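Local coordinates for entry-fusion complex associated protein OPG083 (Vaccinia virus, PDB 6CJ6) that forms part of the poxvirus entry-fusion complex, which merges viral and cellular membranes and opens the pore that lets the virion core into the cytoplasm, at residues L10-K21 / L65-L76; I119-C127 / N148-N159. One frame throughout, in Å; residues are numbered along the deposited sequence.

Contact 1 (L10-K21 / L65-L76); sequences LYNLFIDSYLQK and LMVESFIEVISL. With PDO (1,3-propandiol), chain X.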
loop_
_atom_site.group_PDB
_atom_site.type_symbol
_atom_site.label_atom_id
_atom_site.label_comp_id
_atom_site.label_asym_id
_atom_site.label_seq_id
_atom_site.Cartn_x
_atom_site.Cartn_y
_atom_site.Cartn_z
ATOM N N LEU A 10 -1.277 -10.194 -4.832
ATOM C CA LEU A 10 -1.596 -9.029 -5.651
ATOM C C LEU A 10 -0.890 -7.772 -5.161
ATOM O O LEU A 10 -0.586 -6.886 -5.969
ATOM C CB LEU A 10 -3.105 -8.800 -5.699
ATOM C CG LEU A 10 -3.842 -9.458 -6.862
ATOM C CD1 LEU A 10 -5.293 -9.008 -6.891
ATOM C CD2 LEU A 10 -3.148 -9.123 -8.168
ATOM N N TYR A 11 -0.628 -7.663 -3.855
ATOM C CA TYR A 11 0.066 -6.480 -3.359
ATOM C C TYR A 11 1.450 -6.343 -3.978
ATOM O O TYR A 11 1.930 -5.221 -4.176
ATOM C CB TYR A 11 0.144 -6.485 -1.831
ATOM C CG TYR A 11 0.905 -5.297 -1.280
ATOM C CD1 TYR A 11 0.340 -4.028 -1.276
ATOM C CD2 TYR A 11 2.194 -5.441 -0.784
ATOM C CE1 TYR A 11 1.036 -2.937 -0.788
ATOM C CE2 TYR A 11 2.895 -4.359 -0.286
ATOM C CZ TYR A 11 2.311 -3.111 -0.288
ATOM O OH TYR A 11 3.006 -2.032 0.204
ATOM N N ASN A 12 2.102 -7.466 -4.294
ATOM C CA ASN A 12 3.381 -7.410 -4.995
ATOM C C ASN A 12 3.245 -6.674 -6.321
ATOM O O ASN A 12 4.056 -5.801 -6.647
ATOM C CB ASN A 12 3.914 -8.824 -5.220
ATOM C CG ASN A 12 4.269 -9.524 -3.928
ATOM O OD1 ASN A 12 3.485 -10.315 -3.399
ATOM N ND2 ASN A 12 5.458 -9.235 -3.408
ATOM N N LEU A 13 2.218 -7.014 -7.102
ATOM C CA LEU A 13 2.002 -6.321 -8.368
ATOM C C LEU A 13 1.682 -4.849 -8.140
ATOM O O LEU A 13 2.151 -3.982 -8.889
ATOM C CB LEU A 13 0.886 -7.003 -9.158
ATOM C CG LEU A 13 1.086 -8.495 -9.424
ATOM C CD1 LEU A 13 -0.006 -9.034 -10.334
ATOM C CD2 LEU A 13 2.464 -8.754 -10.015
ATOM N N PHE A 14 0.892 -4.545 -7.108
ATOM C CA PHE A 14 0.528 -3.158 -6.834
ATOM C C PHE A 14 1.749 -2.336 -6.450
ATOM O O PHE A 14 1.990 -1.258 -7.010
ATOM C CB PHE A 14 -0.531 -3.097 -5.731
ATOM C CG PHE A 14 -0.691 -1.732 -5.112
ATOM C CD1 PHE A 14 -1.493 -0.773 -5.710
ATOM C CD2 PHE A 14 -0.037 -1.410 -3.932
ATOM C CE1 PHE A 14 -1.638 0.483 -5.144
ATOM C CE2 PHE A 14 -0.176 -0.158 -3.364
ATOM C CZ PHE A 14 -0.979 0.791 -3.971
ATOM N N ILE A 15 2.533 -2.823 -5.487
ATOM C CA ILE A 15 3.633 -2.014 -4.975
ATOM C C ILE A 15 4.707 -1.822 -6.038
ATOM O O ILE A 15 5.309 -0.748 -6.140
ATOM C CB ILE A 15 4.180 -2.577 -3.649
ATOM C CG1 ILE A 15 5.072 -1.538 -2.965
ATOM C CG2 ILE A 15 4.937 -3.879 -3.869
ATOM C CD1 ILE A 15 4.356 -0.238 -2.654
ATOM N N ASP A 16 4.952 -2.845 -6.861
ATOM C CA ASP A 16 5.918 -2.699 -7.944
ATOM C C ASP A 16 5.483 -1.612 -8.915
ATOM O O ASP A 16 6.307 -0.813 -9.375
ATOM C CB ASP A 16 6.101 -4.033 -8.667
ATOM C CG ASP A 16 6.829 -5.057 -7.821
ATOM O OD1 ASP A 16 7.364 -4.672 -6.761
ATOM O OD2 ASP A 16 6.864 -6.243 -8.211
ATOM N N SER A 17 4.186 -1.563 -9.230
ATOM C CA SER A 17 3.649 -0.473 -10.038
ATOM C C SER A 17 3.769 0.858 -9.312
ATOM O O SER A 17 4.169 1.868 -9.904
ATOM C CB SER A 17 2.183 -0.755 -10.368
ATOM O OG SER A 17 1.544 0.405 -10.875
ATOM N N TYR A 18 3.423 0.876 -8.025
ATOM C CA TYR A 18 3.416 2.125 -7.273
ATOM C C TYR A 18 4.828 2.666 -7.081
ATOM O O TYR A 18 5.038 3.884 -7.117
ATOM C CB TYR A 18 2.715 1.908 -5.930
ATOM C CG TYR A 18 2.597 3.147 -5.077
ATOM C CD1 TYR A 18 2.113 4.338 -5.607
ATOM C CD2 TYR A 18 2.948 3.123 -3.735
ATOM C CE1 TYR A 18 1.998 5.470 -4.826
ATOM C CE2 TYR A 18 2.835 4.251 -2.947
ATOM C CZ TYR A 18 2.360 5.420 -3.498
ATOM O OH TYR A 18 2.249 6.544 -2.715
ATOM N N LEU A 19 5.811 1.780 -6.890
ATOM C CA LEU A 19 7.183 2.236 -6.683
ATOM C C LEU A 19 7.749 2.901 -7.935
ATOM O O LEU A 19 8.477 3.895 -7.833
ATOM C CB LEU A 19 8.071 1.081 -6.217
ATOM C CG LEU A 19 7.809 0.575 -4.797
ATOM C CD1 LEU A 19 8.649 -0.657 -4.491
ATOM C CD2 LEU A 19 8.063 1.672 -3.777
ATOM N N GLN A 20 7.434 2.365 -9.118
ATOM C CA GLN A 20 7.864 3.002 -10.362
ATOM C C GLN A 20 7.380 4.444 -10.434
ATOM O O GLN A 20 8.144 5.356 -10.774
ATOM C CB GLN A 20 7.331 2.221 -11.563
ATOM C CG GLN A 20 8.137 1.002 -11.961
ATOM C CD GLN A 20 7.694 0.446 -13.303
ATOM O OE1 GLN A 20 6.993 1.115 -14.059
ATOM N NE2 GLN A 20 8.095 -0.784 -13.602
ATOM N N LYS A 21 6.104 4.666 -10.119
ATOM C CA LYS A 21 5.539 6.007 -10.202
ATOM C C LYS A 21 6.153 6.933 -9.159
ATOM O O LYS A 21 6.372 8.120 -9.427
ATOM C CB LYS A 21 4.022 5.929 -10.038
ATOM C CG LYS A 21 3.327 5.061 -11.080
ATOM C CD LYS A 21 2.083 4.409 -10.496
ATOM C CE LYS A 21 0.924 4.399 -11.481
ATOM N NZ LYS A 21 1.184 3.555 -12.678
ATOM N N LEU A 65 -1.293 8.337 -7.601
ATOM C CA LEU A 65 -0.550 7.189 -8.115
ATOM C C LEU A 65 -0.918 5.913 -7.369
ATOM O O LEU A 65 -0.869 4.819 -7.943
ATOM C CB LEU A 65 0.952 7.445 -8.001
ATOM C CG LEU A 65 1.508 8.686 -8.701
ATOM C CD1 LEU A 65 2.958 8.914 -8.306
ATOM C CD2 LEU A 65 1.380 8.553 -10.206
ATOM N N MET A 66 -1.273 6.040 -6.090
ATOM C CA MET A 66 -1.775 4.907 -5.322
ATOM C C MET A 66 -3.039 4.341 -5.954
ATOM O O MET A 66 -3.226 3.121 -6.004
ATOM C CB MET A 66 -2.060 5.382 -3.899
ATOM C CG MET A 66 -2.390 4.331 -2.883
ATOM S SD MET A 66 -1.768 4.874 -1.278
ATOM C CE MET A 66 -0.220 3.994 -1.269
ATOM N N VAL A 67 -3.917 5.212 -6.453
ATOM C CA VAL A 67 -5.163 4.744 -7.052
ATOM C C VAL A 67 -4.936 4.236 -8.473
ATOM O O VAL A 67 -5.533 3.234 -8.884
ATOM C CB VAL A 67 -6.246 5.835 -6.969
ATOM C CG1 VAL A 67 -7.399 5.524 -7.907
ATOM C CG2 VAL A 67 -6.753 5.950 -5.543
ATOM N N GLU A 68 -4.073 4.910 -9.243
ATOM C CA GLU A 68 -3.726 4.418 -10.573
ATOM C C GLU A 68 -3.245 2.976 -10.502
ATOM O O GLU A 68 -3.697 2.116 -11.267
ATOM C CB GLU A 68 -2.638 5.288 -11.205
ATOM C CG GLU A 68 -3.007 6.737 -11.464
ATOM C CD GLU A 68 -1.937 7.468 -12.263
ATOM O OE1 GLU A 68 -1.482 6.922 -13.291
ATOM O OE2 GLU A 68 -1.542 8.583 -11.860
ATOM N N SER A 69 -2.326 2.695 -9.573
ATOM C CA SER A 69 -1.781 1.348 -9.450
ATOM C C SER A 69 -2.859 0.352 -9.040
ATOM O O SER A 69 -2.894 -0.776 -9.544
ATOM C CB SER A 69 -0.625 1.342 -8.445
ATOM O OG SER A 69 0.375 2.286 -8.796
ATOM N N PHE A 70 -3.749 0.752 -8.128
ATOM C CA PHE A 70 -4.814 -0.143 -7.687
ATOM C C PHE A 70 -5.713 -0.538 -8.847
ATOM O O PHE A 70 -6.001 -1.723 -9.049
ATOM C CB PHE A 70 -5.629 0.518 -6.575
ATOM C CG PHE A 70 -6.804 -0.302 -6.115
ATOM C CD1 PHE A 70 -6.628 -1.357 -5.234
ATOM C CD2 PHE A 70 -8.085 -0.015 -6.562
ATOM C CE1 PHE A 70 -7.707 -2.113 -4.809
ATOM C CE2 PHE A 70 -9.170 -0.766 -6.140
ATOM C CZ PHE A 70 -8.982 -1.816 -5.264
ATOM N N ILE A 71 -6.179 0.447 -9.617
ATOM C CA ILE A 71 -7.010 0.153 -10.780
ATOM C C ILE A 71 -6.241 -0.697 -11.781
ATOM O O ILE A 71 -6.764 -1.685 -12.315
ATOM C CB ILE A 71 -7.526 1.460 -11.407
ATOM C CG1 ILE A 71 -8.520 2.143 -10.466
ATOM C CG2 ILE A 71 -8.145 1.190 -12.770
ATOM C CD1 ILE A 71 -8.717 3.612 -10.757
ATOM N N GLU A 72 -4.982 -0.335 -12.039
ATOM C CA GLU A 72 -4.171 -1.082 -12.993
ATOM C C GLU A 72 -4.022 -2.542 -12.581
ATOM O O GLU A 72 -4.096 -3.443 -13.424
ATOM C CB GLU A 72 -2.796 -0.433 -13.115
ATOM C CG GLU A 72 -1.823 -1.249 -13.927
ATOM C CD GLU A 72 -0.385 -0.930 -13.597
ATOM O OE1 GLU A 72 -0.124 0.179 -13.082
ATOM O OE2 GLU A 72 0.481 -1.797 -13.842
ATOM N N VAL A 73 -3.818 -2.794 -11.288
ATOM C CA VAL A 73 -3.555 -4.153 -10.830
ATOM C C VAL A 73 -4.848 -4.940 -10.656
ATOM O O VAL A 73 -4.905 -6.135 -10.965
ATOM C CB VAL A 73 -2.701 -4.126 -9.549
ATOM C CG1 VAL A 73 -2.887 -5.405 -8.744
ATOM C CG2 VAL A 73 -1.238 -3.925 -9.907
ATOM N N ILE A 74 -5.907 -4.288 -10.168
ATOM C CA ILE A 74 -7.146 -5.001 -9.877
ATOM C C ILE A 74 -7.834 -5.506 -11.140
ATOM O O ILE A 74 -8.627 -6.452 -11.070
ATOM C CB ILE A 74 -8.084 -4.148 -9.001
ATOM C CG1 ILE A 74 -8.876 -5.040 -8.045
ATOM C CG2 ILE A 74 -9.018 -3.307 -9.864
ATOM C CD1 ILE A 74 -8.020 -5.699 -6.993
ATOM N N SER A 75 -7.538 -4.916 -12.302
ATOM C CA SER A 75 -8.199 -5.323 -13.538
ATOM C C SER A 75 -7.909 -6.771 -13.911
ATOM O O SER A 75 -8.650 -7.353 -14.711
ATOM C CB SER A 75 -7.803 -4.389 -14.685
ATOM O OG SER A 75 -8.259 -3.070 -14.440
ATOM N N LEU A 76 -6.860 -7.368 -13.352
ATOM C CA LEU A 76 -6.528 -8.760 -13.619
ATOM C C LEU A 76 -7.443 -9.735 -12.887
ATOM O O LEU A 76 -7.202 -10.947 -12.936
ATOM C CB LEU A 76 -5.057 -9.028 -13.278
ATOM C CG LEU A 76 -4.062 -8.190 -14.089
ATOM C CD1 LEU A 76 -2.646 -8.329 -13.555
ATOM C CD2 LEU A 76 -4.124 -8.572 -15.562
HETATM C C1 PDO X . 3.575 -1.551 -13.824
HETATM O O1 PDO X . 3.907 -2.225 -12.604
HETATM C C2 PDO X . 2.896 -0.225 -13.502
HETATM C C3 PDO X . 3.919 0.898 -13.389
HETATM O O3 PDO X . 3.271 2.090 -12.930
#
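F14 of helix 10-21 pushes its ring as a knob into the hole formed by M66, S69, F70 and V73 on helix 65-74. The ring comes in edge first: CE1 lies 3.2 Å from the carbonyl O of M66, near the ring plane, with F70 N at the same edge. In return S69 fits between F14, S17, Y18 and K21, and there the helices, with N-to-C directions 140° apart, bring the CA atoms of Y18 and S69 to 5.7 Å. M66, CG anti to the backbone N (chi1 -171°) and bent further along, brings CE to 3.5 Å from CE2 of Y18, an oblique Met-aromatic contact. Y18 OH is buried without a partner in the model. V73 CG2 packs on L13 CB (3.8 Å).

The aliphatic chain of K21 packs among L65, S69, E68 and E72, while its amino end reaches the looser, polar and partly exposed side in a long salt bridge to E72 OE1. S17 OG donates to that oxygen (2.8 Å) from above the carboxylate plane. A 1,3-propanediol binds here, its O3 accepting from K21 NZ (2.6 Å). F14 and M66 also meet helix 145-158, F70 packs on helix 79-89, and Y11 reaches strand 133-141.

Contact 2 (I119-C127 / N148-N159); sequences IQKLDIGEC and NCGLQTIVKSLN. With PDO (1,3-propandiol), chain Z; MOH (methanol), chain B; EDO (1,2-ethanediol), chain N; MOH (methanol), chain C.
D123 and Q152 both hold CG anti to the backbone N (chi1 -177° for D123), which brings the carboxylate to K156 and lets the extended glutamine reach the backbone N of D123. Q152 OE1 accepts from D123 N at 2.8 Å. The N-H points almost straight at the oxygen (177°), yet it arrives from above the amide's carbonyl plane. Beside this bond, L122 CD1 sits 3.3 Å from Q152 OE1, the two side chains passing in opposite directions.

K156 bends at its third torsion and crosses D123 at about a right angle, closing a salt bridge from NZ to D123 OD2 (2.8 Å) well above the carboxylate plane. The other oxygen, D123 OD1, takes the N-H of G125 in an Asx turn, so both ends of the carboxylate are held. G125, at positive phi, presents its CA to K156 CE at 3.7 Å.

N148 ND2 donates to Q120 OE1 (2.8 Å). ND2 also bonds to N141, and Q120 NE2 to A145 O, tying this pair to the end of strand 133-141 and the first residue of the helix. Q120 and K121, with Y110 and N114, line a pocket holding 2-(2-methoxyethoxy)ethanol, probably a crystallisation molecule. Apolar contact between the segments is slight: V155 CG1 lies 4.1 Å from I124 CB.

Strand and helix run parallel within 5°. Strand 119-127 pairs with strand 36-41; disulfides join C127 to C47 and C149 to C107. L122 and I124 lean on strand 133-141, while L151, V155 and L158 pack on helix 10-24.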
loop_
_atom_site.group_PDB
_atom_site.type_symbol
_atom_site.label_atom_id
_atom_site.label_comp_id
_atom_site.label_asym_id
_atom_site.label_seq_id
_atom_site.Cartn_x
_atom_site.Cartn_y
_atom_site.Cartn_z
ATOM N N ILE A 119 6.110 9.629 14.539
ATOM C CA ILE A 119 6.259 8.190 14.343
ATOM C C ILE A 119 4.886 7.590 14.082
ATOM O O ILE A 119 3.920 7.897 14.791
ATOM C CB ILE A 119 6.967 7.518 15.536
ATOM C CG1 ILE A 119 8.477 7.429 15.290
ATOM C CG2 ILE A 119 6.431 6.118 15.783
ATOM C CD1 ILE A 119 9.141 8.749 14.984
ATOM N N GLN A 120 4.800 6.739 13.061
ATOM C CA GLN A 120 3.554 6.098 12.665
ATOM C C GLN A 120 3.676 4.592 12.843
ATOM O O GLN A 120 4.695 3.999 12.474
ATOM C CB GLN A 120 3.215 6.431 11.205
ATOM C CG GLN A 120 2.003 5.697 10.642
ATOM C CD GLN A 120 1.285 6.497 9.572
ATOM O OE1 GLN A 120 1.896 7.307 8.875
ATOM N NE2 GLN A 120 -0.023 6.285 9.447
ATOM N N LYS A 121 2.642 3.983 13.419
ATOM C CA LYS A 121 2.509 2.534 13.458
ATOM C C LYS A 121 1.765 2.084 12.208
ATOM O O LYS A 121 0.850 2.766 11.741
ATOM C CB LYS A 121 1.727 2.110 14.705
ATOM C CG LYS A 121 1.463 0.614 14.818
ATOM C CD LYS A 121 -0.013 0.278 14.631
ATOM C CE LYS A 121 -0.860 0.857 15.752
ATOM N NZ LYS A 121 -2.302 0.524 15.600
ATOM N N LEU A 122 2.169 0.940 11.658
ATOM C CA LEU A 122 1.552 0.403 10.452
ATOM C C LEU A 122 1.175 -1.054 10.673
ATOM O O LEU A 122 2.013 -1.859 11.094
ATOM C CB LEU A 122 2.494 0.533 9.251
ATOM C CG LEU A 122 1.778 0.860 7.938
ATOM C CD1 LEU A 122 0.906 2.090 8.121
ATOM C CD2 LEU A 122 2.772 1.080 6.815
ATOM N N ASP A 123 -0.082 -1.388 10.381
ATOM C CA ASP A 123 -0.619 -2.734 10.563
ATOM C C ASP A 123 -0.667 -3.411 9.196
ATOM O O ASP A 123 -1.395 -2.966 8.303
ATOM C CB ASP A 123 -2.012 -2.652 11.186
ATOM C CG ASP A 123 -2.614 -4.016 11.487
ATOM O OD1 ASP A 123 -1.964 -5.046 11.212
ATOM O OD2 ASP A 123 -3.749 -4.056 12.007
ATOM N N ILE A 124 0.103 -4.487 9.034
ATOM C CA ILE A 124 0.175 -5.173 7.750
ATOM C C ILE A 124 -0.774 -6.364 7.729
ATOM O O ILE A 124 -0.793 -7.135 6.765
ATOM C CB ILE A 124 1.611 -5.597 7.395
ATOM C CG1 ILE A 124 2.119 -6.656 8.376
ATOM C CG2 ILE A 124 2.546 -4.391 7.363
ATOM C CD1 ILE A 124 3.428 -7.258 7.961
ATOM N N GLY A 125 -1.567 -6.523 8.784
ATOM C CA GLY A 125 -2.501 -7.632 8.841
ATOM C C GLY A 125 -1.830 -8.982 8.999
ATOM O O GLY A 125 -1.222 -9.258 10.034
ATOM N N GLU A 126 -1.934 -9.834 7.982
ATOM C CA GLU A 126 -1.436 -11.204 8.044
ATOM C C GLU A 126 -0.333 -11.378 7.012
ATOM O O GLU A 126 -0.588 -11.291 5.805
ATOM C CB GLU A 126 -2.559 -12.203 7.760
ATOM C CG GLU A 126 -3.851 -11.935 8.509
ATOM C CD GLU A 126 -5.077 -12.339 7.706
ATOM O OE1 GLU A 126 -4.910 -12.883 6.592
ATOM O OE2 GLU A 126 -6.207 -12.105 8.184
ATOM N N CYS A 127 0.883 -11.644 7.481
ATOM C CA CYS A 127 2.039 -11.879 6.618
ATOM C C CYS A 127 2.512 -13.310 6.866
ATOM O O CYS A 127 3.395 -13.547 7.696
ATOM C CB CYS A 127 3.144 -10.864 6.914
ATOM S SG CYS A 127 4.494 -10.870 5.718
ATOM N N ASN A 148 0.186 6.962 4.289
ATOM C CA ASN A 148 0.543 5.681 4.895
ATOM C C ASN A 148 -0.703 4.897 5.290
ATOM O O ASN A 148 -0.723 3.663 5.205
ATOM C CB ASN A 148 1.435 5.899 6.117
ATOM C CG ASN A 148 2.845 6.327 5.753
ATOM O OD1 ASN A 148 3.279 6.184 4.610
ATOM N ND2 ASN A 148 3.575 6.836 6.737
ATOM N N CYS A 149 -1.748 5.598 5.738
ATOM C CA CYS A 149 -3.021 4.938 6.010
ATOM C C CYS A 149 -3.593 4.307 4.750
ATOM O O CYS A 149 -4.176 3.216 4.800
ATOM C CB CYS A 149 -4.016 5.944 6.585
ATOM S SG CYS A 149 -5.747 5.434 6.460
ATOM N N GLY A 150 -3.446 4.983 3.610
ATOM C CA GLY A 150 -3.942 4.421 2.366
ATOM C C GLY A 150 -3.205 3.158 1.971
ATOM O O GLY A 150 -3.822 2.169 1.565
ATOM N N LEU A 151 -1.879 3.168 2.091
ATOM C CA LEU A 151 -1.105 1.969 1.789
ATOM C C LEU A 151 -1.475 0.829 2.731
ATOM O O LEU A 151 -1.580 -0.329 2.308
ATOM C CB LEU A 151 0.388 2.287 1.872
ATOM C CG LEU A 151 1.355 1.218 1.368
ATOM C CD1 LEU A 151 1.077 0.890 -0.087
ATOM C CD2 LEU A 151 2.793 1.677 1.548
ATOM N N GLN A 152 -1.692 1.142 4.012
ATOM C CA GLN A 152 -2.048 0.111 4.983
ATOM C C GLN A 152 -3.354 -0.575 4.603
ATOM O O GLN A 152 -3.434 -1.810 4.576
ATOM C CB GLN A 152 -2.148 0.716 6.385
ATOM C CG GLN A 152 -3.031 -0.102 7.321
ATOM C CD GLN A 152 -2.925 0.327 8.767
ATOM O OE1 GLN A 152 -1.832 0.570 9.278
ATOM N NE2 GLN A 152 -4.064 0.419 9.438
ATOM N N THR A 153 -4.392 0.213 4.312
ATOM C CA THR A 153 -5.664 -0.361 3.888
ATOM C C THR A 153 -5.480 -1.256 2.669
ATOM O O THR A 153 -6.069 -2.339 2.585
ATOM C CB THR A 153 -6.661 0.757 3.586
ATOM O OG1 THR A 153 -6.647 1.713 4.653
ATOM C CG2 THR A 153 -8.074 0.196 3.438
ATOM N N ILE A 154 -4.644 -0.826 1.723
ATOM C CA ILE A 154 -4.398 -1.611 0.517
ATOM C C ILE A 154 -3.598 -2.874 0.834
ATOM O O ILE A 154 -3.867 -3.945 0.274
ATOM C CB ILE A 154 -3.731 -0.733 -0.558
ATOM C CG1 ILE A 154 -4.724 0.318 -1.064
ATOM C CG2 ILE A 154 -3.197 -1.581 -1.703
ATOM C CD1 ILE A 154 -4.164 1.223 -2.127
ATOM N N VAL A 155 -2.606 -2.777 1.728
ATOM C CA VAL A 155 -1.861 -3.970 2.138
ATOM C C VAL A 155 -2.812 -5.020 2.695
ATOM O O VAL A 155 -2.874 -6.152 2.208
ATOM C CB VAL A 155 -0.768 -3.619 3.164
ATOM C CG1 VAL A 155 -0.233 -4.893 3.808
ATOM C CG2 VAL A 155 0.367 -2.853 2.517
ATOM N N LYS A 156 -3.584 -4.645 3.715
ATOM C CA LYS A 156 -4.420 -5.598 4.432
ATOM C C LYS A 156 -5.498 -6.232 3.561
ATOM O O LYS A 156 -6.158 -7.173 4.013
ATOM C CB LYS A 156 -5.027 -4.923 5.664
ATOM C CG LYS A 156 -3.987 -4.269 6.565
ATOM C CD LYS A 156 -4.606 -3.708 7.831
ATOM C CE LYS A 156 -4.962 -4.819 8.793
ATOM N NZ LYS A 156 -5.704 -4.311 9.979
ATOM N N SER A 157 -5.688 -5.756 2.329
ATOM C CA SER A 157 -6.657 -6.336 1.409
ATOM C C SER A 157 -5.984 -7.110 0.282
ATOM O O SER A 157 -6.265 -8.296 0.093
ATOM C CB SER A 157 -7.584 -5.249 0.851
ATOM O OG SER A 157 -8.577 -5.815 0.014
ATOM N N LEU A 158 -5.090 -6.468 -0.476
ATOM C CA LEU A 158 -4.422 -7.148 -1.580
ATOM C C LEU A 158 -3.492 -8.260 -1.106
ATOM O O LEU A 158 -3.151 -9.144 -1.900
ATOM C CB LEU A 158 -3.632 -6.151 -2.429
ATOM C CG LEU A 158 -4.381 -5.049 -3.181
ATOM C CD1 LEU A 158 -3.418 -4.292 -4.069
ATOM C CD2 LEU A 158 -5.508 -5.616 -4.009
ATOM N N ASN A 159 -3.070 -8.232 0.160
ATOM C CA ASN A 159 -2.168 -9.255 0.676
ATOM C C ASN A 159 -2.842 -10.610 0.805
ATOM O O ASN A 159 -2.149 -11.632 0.853
ATOM C CB ASN A 159 -1.658 -8.848 2.054
ATOM C CG ASN A 159 -0.287 -9.380 2.338
ATOM O OD1 ASN A 159 0.482 -9.651 1.414
ATOM N ND2 ASN A 159 0.037 -9.534 3.616
HETATM C C1 PDO Z . -11.181 -6.482 2.857
HETATM O O1 PDO Z . -11.113 -6.116 1.474
HETATM C C2 PDO Z . -11.409 -5.235 3.703
HETATM C C3 PDO Z . -12.247 -5.557 4.934
HETATM O O3 PDO Z . -13.008 -4.403 5.308
HETATM C C MOH B . -2.848 1.250 12.418
HETATM O O MOH B . -1.884 2.143 11.898
HETATM C C1 EDO N . -6.608 -7.986 10.339
HETATM O O1 EDO N . -7.125 -6.913 9.542
HETATM C C2 EDO N . -5.918 -7.415 11.571
HETATM O O2 EDO N . -4.868 -8.298 11.982
HETATM C C MOH C . 2.166 5.878 0.372
HETATM O O MOH C . 2.407 5.489 1.709
HETATM O O HOH W 1 -3.807 -9.070 5.392
#

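In the fold
The two contacts form successive layers: helix 145-158 takes strand 119-127 on one flank and helix 10-24 on another, and helix 10-24 in turn packs on helix 59-74. They meet directly, with Y11 CE1 3.4 Å from V155 CG2 and F14 CB 3.5 Å from L158 CD1, so F14 serves both contact 1 and the boundary with contact 2. Contact 1 is mostly buried, helix against helix, held by interlocking knobs, one aromatic (F14) and two polar (S69, K21), with apolar contacts around F14, M66 and V73. Contact 2, only partly buried, joins helix to sheet and relies on amide hydrogen bonds and a salt bridge. Of the two, only contact 2 includes disulfide-bonded cysteines, C127 and C149.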